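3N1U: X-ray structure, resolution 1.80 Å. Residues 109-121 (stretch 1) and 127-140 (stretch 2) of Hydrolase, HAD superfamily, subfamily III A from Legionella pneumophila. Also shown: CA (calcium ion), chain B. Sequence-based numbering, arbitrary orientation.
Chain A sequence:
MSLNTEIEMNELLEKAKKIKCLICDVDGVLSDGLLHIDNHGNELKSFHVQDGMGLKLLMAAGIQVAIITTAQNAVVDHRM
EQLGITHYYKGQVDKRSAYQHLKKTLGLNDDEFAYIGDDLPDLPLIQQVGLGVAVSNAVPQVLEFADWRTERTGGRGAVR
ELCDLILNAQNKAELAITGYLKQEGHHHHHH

Stretch 1 109-121: NDDEFAYIGDDLP
Stretch 2, residues 127-140: QQVGLGVAVSNAVP

Two parallel strands form the centre of this contact, Phe 113 to Gly 117 and Leu 131 to Ala 134. Their axes approach to 4.6 Å and their directions differ by 15°. The register pairs Ala 114 with Leu 131, Tyr 115 with Gly 132, Ile 116 with Val 133, and Gly 117 with Ala 134. CA-CA distances run from 4.4 to 5.3 Å. Together the two stretches bury 803 Å².

The ladder alternates in the parallel manner. Leu 131 N donates to Phe 113 O at 3.2 Å, and Tyr 115 N donates to Leu 131 O at 2.9 Å. Val 133 N gives a short bond of 2.6 Å to Tyr 115 O. Gly 117 N reaches Val 133 O at 2.9 Å, and Val 135 N closes the ladder on Gly 117 O at 3.3 Å. The backbone is extended, for example -119/124 at Ile 116 and -123/137 at Val 133.

Before the strands, Asp 110 to Glu 112 make a 3-10 segment, while stretch 2 leaves a helix at Val 129 (-78/171). Gly 130 (-67/-38) lies tight against Asp 111, CA to CA 3.6 Å. This hollow has no room for a side chain: an ideal CB on Gly 130 would stand 2.3 Å from Asp 111 O. Gly 130 N points between two acceptors, Asp 110 O and Phe 113 O, each 3.0 Å away. Both bonds are weak, with N-H...O angles of 129° and 123°.

Val 129 (chi1 m) is the bump beside this hollow. Its CG1 meets Phe 113 CB at 3.7 Å and its CG2 meets Tyr 115 CB at 3.7 Å. Both aromatic side chains then lead away, Phe 113 with chi1 m and Tyr 115 with chi1 t.

One sheet face carries Ala 114, Ile 116, Leu 131 (t, p) and Val 133, all buried and apolar. Ala 114 CB lies 4.0 Å from Leu 131 CB. Ile 116 (t, t) runs CG1 to within 3.9 Å of Val 133 CG1; Val 133 is also t. Ile 116 CD1 touches Val 135 CG1 at 3.8 Å, extending the hydrocarbon packing. The other face has Tyr 115 and Ala 134, with Gly 132 and Gly 117 adding no side chain. A CB on Gly 117 would be crowded by Tyr 115 CE1, at 3.1 Å.

Past the strands, Val 135 (chi1 m) to Ala 138 form a type I turn, closed by Ala 138 N to Val 135 O at 3.0 Å. The chain comes back to Asp 118, and Val 139 N donates to Asp 118 O at 2.9 Å. Asp 118 (chi1 p) rests its CB 3.6 Å from Val 135 CG2, while its carboxylate OD1 binds the calcium cation CA at 2.2 Å. Val 139 (chi1 m) points toward stretch 1. Its CG2 packs on Leu 120 CD2 (m, t) at 3.8 Å. Its CG1 lies 3.6 Å from Asp 119 OD1 (chi1 -148°), a packing contact; that oxygen accepts from Leu 120 N at 2.7 Å.

At the opening end, the O of water 1 donates to Asp 110 OD2 (chi1 m) at 2.5 Å and accepts a weak bond from Gln 128 NE2 (t, t), 3.5 Å from that water O.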

# COMPACT_ATOMS: atom_id res chain seq x y z
N ASN A 109 10.81 -19.84 31.12
CA ASN A 109 9.51 -20.49 31.25
C ASN A 109 8.62 -20.10 30.07
O ASN A 109 8.81 -19.00 29.49
CB ASN A 109 8.84 -20.09 32.56
CG ASN A 109 9.62 -20.56 33.77
OD1 ASN A 109 10.38 -21.55 33.69
ND2 ASN A 109 9.47 -19.83 34.91
N ASP A 110 7.62 -20.93 29.75
CA ASP A 110 6.63 -20.59 28.66
C ASP A 110 6.07 -19.18 28.89
O ASP A 110 5.94 -18.36 27.95
CB ASP A 110 5.44 -21.58 28.58
CG ASP A 110 5.81 -22.99 28.03
OD1 ASP A 110 6.57 -23.09 27.06
OD2 ASP A 110 5.36 -23.99 28.61
N ASP A 111 5.77 -18.86 30.15
CA ASP A 111 5.11 -17.60 30.41
C ASP A 111 6.05 -16.39 30.34
O ASP A 111 5.61 -15.27 30.52
CB ASP A 111 4.25 -17.63 31.68
CG ASP A 111 5.07 -17.69 32.98
OD1 ASP A 111 6.31 -17.75 32.93
OD2 ASP A 111 4.45 -17.67 34.07
N GLU A 112 7.32 -16.60 30.02
CA GLU A 112 8.26 -15.49 29.87
C GLU A 112 8.49 -15.16 28.40
O GLU A 112 9.25 -14.23 28.08
CB GLU A 112 9.60 -15.82 30.55
CG GLU A 112 9.42 -16.07 32.09
CD GLU A 112 10.73 -16.38 32.77
OE1 GLU A 112 11.35 -17.42 32.47
OE2 GLU A 112 11.14 -15.59 33.63
N PHE A 113 7.81 -15.91 27.53
CA PHE A 113 7.79 -15.58 26.09
C PHE A 113 6.52 -14.83 25.69
O PHE A 113 5.42 -15.14 26.19
CB PHE A 113 7.83 -16.89 25.26
CG PHE A 113 9.16 -17.53 25.21
CD1 PHE A 113 10.15 -17.06 24.34
CD2 PHE A 113 9.44 -18.63 26.06
CE1 PHE A 113 11.41 -17.65 24.32
CE2 PHE A 113 10.70 -19.23 26.03
CZ PHE A 113 11.69 -18.73 25.16
N ALA A 114 6.68 -13.85 24.78
CA ALA A 114 5.57 -13.36 23.96
C ALA A 114 5.77 -13.87 22.54
O ALA A 114 6.93 -14.11 22.12
CB ALA A 114 5.51 -11.77 24.02
N TYR A 115 4.67 -13.99 21.77
CA TYR A 115 4.72 -14.45 20.40
C TYR A 115 3.64 -13.70 19.62
O TYR A 115 2.47 -13.59 20.09
CB TYR A 115 4.42 -15.98 20.30
CG TYR A 115 4.62 -16.48 18.88
CD1 TYR A 115 3.70 -16.22 17.86
CD2 TYR A 115 5.77 -17.18 18.54
CE1 TYR A 115 3.90 -16.70 16.57
CE2 TYR A 115 5.98 -17.64 17.26
CZ TYR A 115 5.04 -17.40 16.28
OH TYR A 115 5.30 -17.87 15.02
N ILE A 116 4.03 -13.11 18.49
CA ILE A 116 3.12 -12.37 17.63
C ILE A 116 3.06 -13.04 16.22
O ILE A 116 4.09 -13.28 15.56
CB ILE A 116 3.45 -10.84 17.62
CG1 ILE A 116 2.39 -10.07 16.80
CG2 ILE A 116 4.91 -10.58 17.11
CD1 ILE A 116 2.53 -8.51 16.94
N GLY A 117 1.84 -13.37 15.84
CA GLY A 117 1.59 -14.25 14.70
C GLY A 117 0.43 -13.73 13.85
O GLY A 117 -0.32 -12.85 14.28
N ASP A 118 0.22 -14.34 12.69
CA ASP A 118 -0.97 -14.00 11.85
C ASP A 118 -1.73 -15.21 11.23
O ASP A 118 -2.84 -15.03 10.69
CB ASP A 118 -0.51 -13.08 10.71
CG ASP A 118 0.21 -13.83 9.60
OD1 ASP A 118 1.27 -14.49 9.83
OD2 ASP A 118 -0.28 -13.71 8.45
N ASP A 119 -1.16 -16.43 11.26
CA ASP A 119 -1.77 -17.54 10.49
C ASP A 119 -1.74 -18.86 11.32
O ASP A 119 -1.14 -18.91 12.42
CB ASP A 119 -1.16 -17.69 9.06
CG ASP A 119 -2.19 -18.20 8.02
OD1 ASP A 119 -3.11 -18.95 8.41
OD2 ASP A 119 -2.06 -17.88 6.81
N LEU A 120 -2.39 -19.90 10.82
CA LEU A 120 -2.65 -21.10 11.63
C LEU A 120 -1.40 -21.76 12.20
O LEU A 120 -1.46 -22.28 13.30
CB LEU A 120 -3.50 -22.10 10.81
CG LEU A 120 -4.76 -21.45 10.21
CD1 LEU A 120 -5.45 -22.51 9.34
CD2 LEU A 120 -5.70 -21.03 11.34
N PRO A 121 -0.26 -21.75 11.47
CA PRO A 121 0.92 -22.41 12.10
C PRO A 121 1.48 -21.68 13.33
O PRO A 121 2.21 -22.30 14.13
CB PRO A 121 1.94 -22.51 10.97
CG PRO A 121 1.05 -22.32 9.62
CD PRO A 121 0.02 -21.32 10.08
N GLN A 127 -0.97 -19.89 21.74
CA GLN A 127 -1.68 -20.46 22.91
C GLN A 127 -0.75 -20.91 24.03
O GLN A 127 -1.13 -20.87 25.23
CB GLN A 127 -2.57 -21.61 22.44
CG GLN A 127 -3.60 -21.12 21.46
CD GLN A 127 -4.65 -22.17 21.07
OE1 GLN A 127 -4.41 -23.03 20.22
NE2 GLN A 127 -5.84 -22.05 21.66
N GLN A 128 0.47 -21.31 23.69
CA GLN A 128 1.40 -21.85 24.71
C GLN A 128 2.15 -20.80 25.53
O GLN A 128 2.36 -20.99 26.72
CB GLN A 128 2.45 -22.75 24.03
CG GLN A 128 3.18 -23.66 25.00
CD GLN A 128 4.00 -24.68 24.24
OE1 GLN A 128 4.12 -24.61 23.00
NE2 GLN A 128 4.61 -25.58 24.96
N VAL A 129 2.54 -19.68 24.91
CA VAL A 129 3.41 -18.67 25.56
C VAL A 129 2.63 -17.79 26.51
O VAL A 129 1.39 -17.84 26.54
CB VAL A 129 4.14 -17.77 24.51
CG1 VAL A 129 5.03 -18.65 23.58
CG2 VAL A 129 3.13 -16.93 23.68
N GLY A 130 3.33 -16.96 27.28
CA GLY A 130 2.66 -16.12 28.28
C GLY A 130 1.78 -15.07 27.64
O GLY A 130 0.69 -14.75 28.13
N LEU A 131 2.26 -14.50 26.52
CA LEU A 131 1.55 -13.42 25.86
C LEU A 131 1.50 -13.69 24.35
O LEU A 131 2.46 -13.43 23.60
CB LEU A 131 2.19 -12.03 26.20
CG LEU A 131 1.57 -10.79 25.49
CD1 LEU A 131 0.03 -10.69 25.69
CD2 LEU A 131 2.25 -9.55 26.11
N GLY A 132 0.40 -14.30 23.91
CA GLY A 132 0.23 -14.72 22.50
C GLY A 132 -0.54 -13.60 21.83
O GLY A 132 -1.61 -13.22 22.30
N VAL A 133 0.03 -13.07 20.75
CA VAL A 133 -0.52 -11.86 20.12
C VAL A 133 -0.87 -12.05 18.65
O VAL A 133 -0.12 -12.67 17.88
CB VAL A 133 0.41 -10.63 20.29
CG1 VAL A 133 -0.20 -9.37 19.61
CG2 VAL A 133 0.67 -10.37 21.84
N ALA A 134 -2.03 -11.50 18.27
CA ALA A 134 -2.43 -11.48 16.86
C ALA A 134 -2.24 -10.08 16.28
O ALA A 134 -2.65 -9.11 16.90
CB ALA A 134 -3.90 -11.91 16.69
N VAL A 135 -1.60 -9.98 15.12
CA VAL A 135 -1.71 -8.70 14.32
C VAL A 135 -3.18 -8.51 13.90
O VAL A 135 -3.96 -9.49 13.84
CB VAL A 135 -0.76 -8.68 13.08
CG1 VAL A 135 0.73 -8.69 13.56
CG2 VAL A 135 -1.03 -9.84 12.09
N SER A 136 -3.60 -7.26 13.64
CA SER A 136 -5.03 -7.05 13.41
C SER A 136 -5.50 -7.72 12.12
O SER A 136 -6.67 -7.98 11.97
CB SER A 136 -5.40 -5.55 13.38
OG SER A 136 -4.90 -4.90 12.23
N ASN A 137 -4.59 -7.97 11.17
CA ASN A 137 -4.96 -8.58 9.87
C ASN A 137 -4.81 -10.13 9.93
O ASN A 137 -4.78 -10.81 8.88
CB ASN A 137 -4.00 -8.04 8.75
CG ASN A 137 -2.55 -8.17 9.14
OD1 ASN A 137 -2.18 -7.71 10.18
ND2 ASN A 137 -1.72 -8.86 8.33
N ALA A 138 -4.68 -10.69 11.13
CA ALA A 138 -4.52 -12.14 11.27
C ALA A 138 -5.76 -12.88 10.80
O ALA A 138 -6.87 -12.28 10.75
CB ALA A 138 -4.20 -12.54 12.74
N VAL A 139 -5.60 -14.18 10.50
CA VAL A 139 -6.74 -14.99 10.06
C VAL A 139 -7.71 -15.16 11.25
O VAL A 139 -7.32 -15.02 12.43
CB VAL A 139 -6.32 -16.35 9.46
CG1 VAL A 139 -5.31 -16.06 8.27
CG2 VAL A 139 -5.74 -17.31 10.55
N PRO A 140 -8.97 -15.46 10.95
CA PRO A 140 -9.97 -15.46 12.03
C PRO A 140 -9.67 -16.30 13.32
O PRO A 140 -9.89 -15.80 14.45
CB PRO A 140 -11.25 -15.93 11.31
CG PRO A 140 -11.09 -15.30 9.89
CD PRO A 140 -9.60 -15.58 9.60
CA CA B . 2.92 -15.42 8.72
O HOH W 1 5.38 -26.48 28.22
O HOH W 2 1.18 -15.58 7.08
O HOH W 3 4.22 -16.80 7.26
O HOH W 4 2.45 -17.53 9.85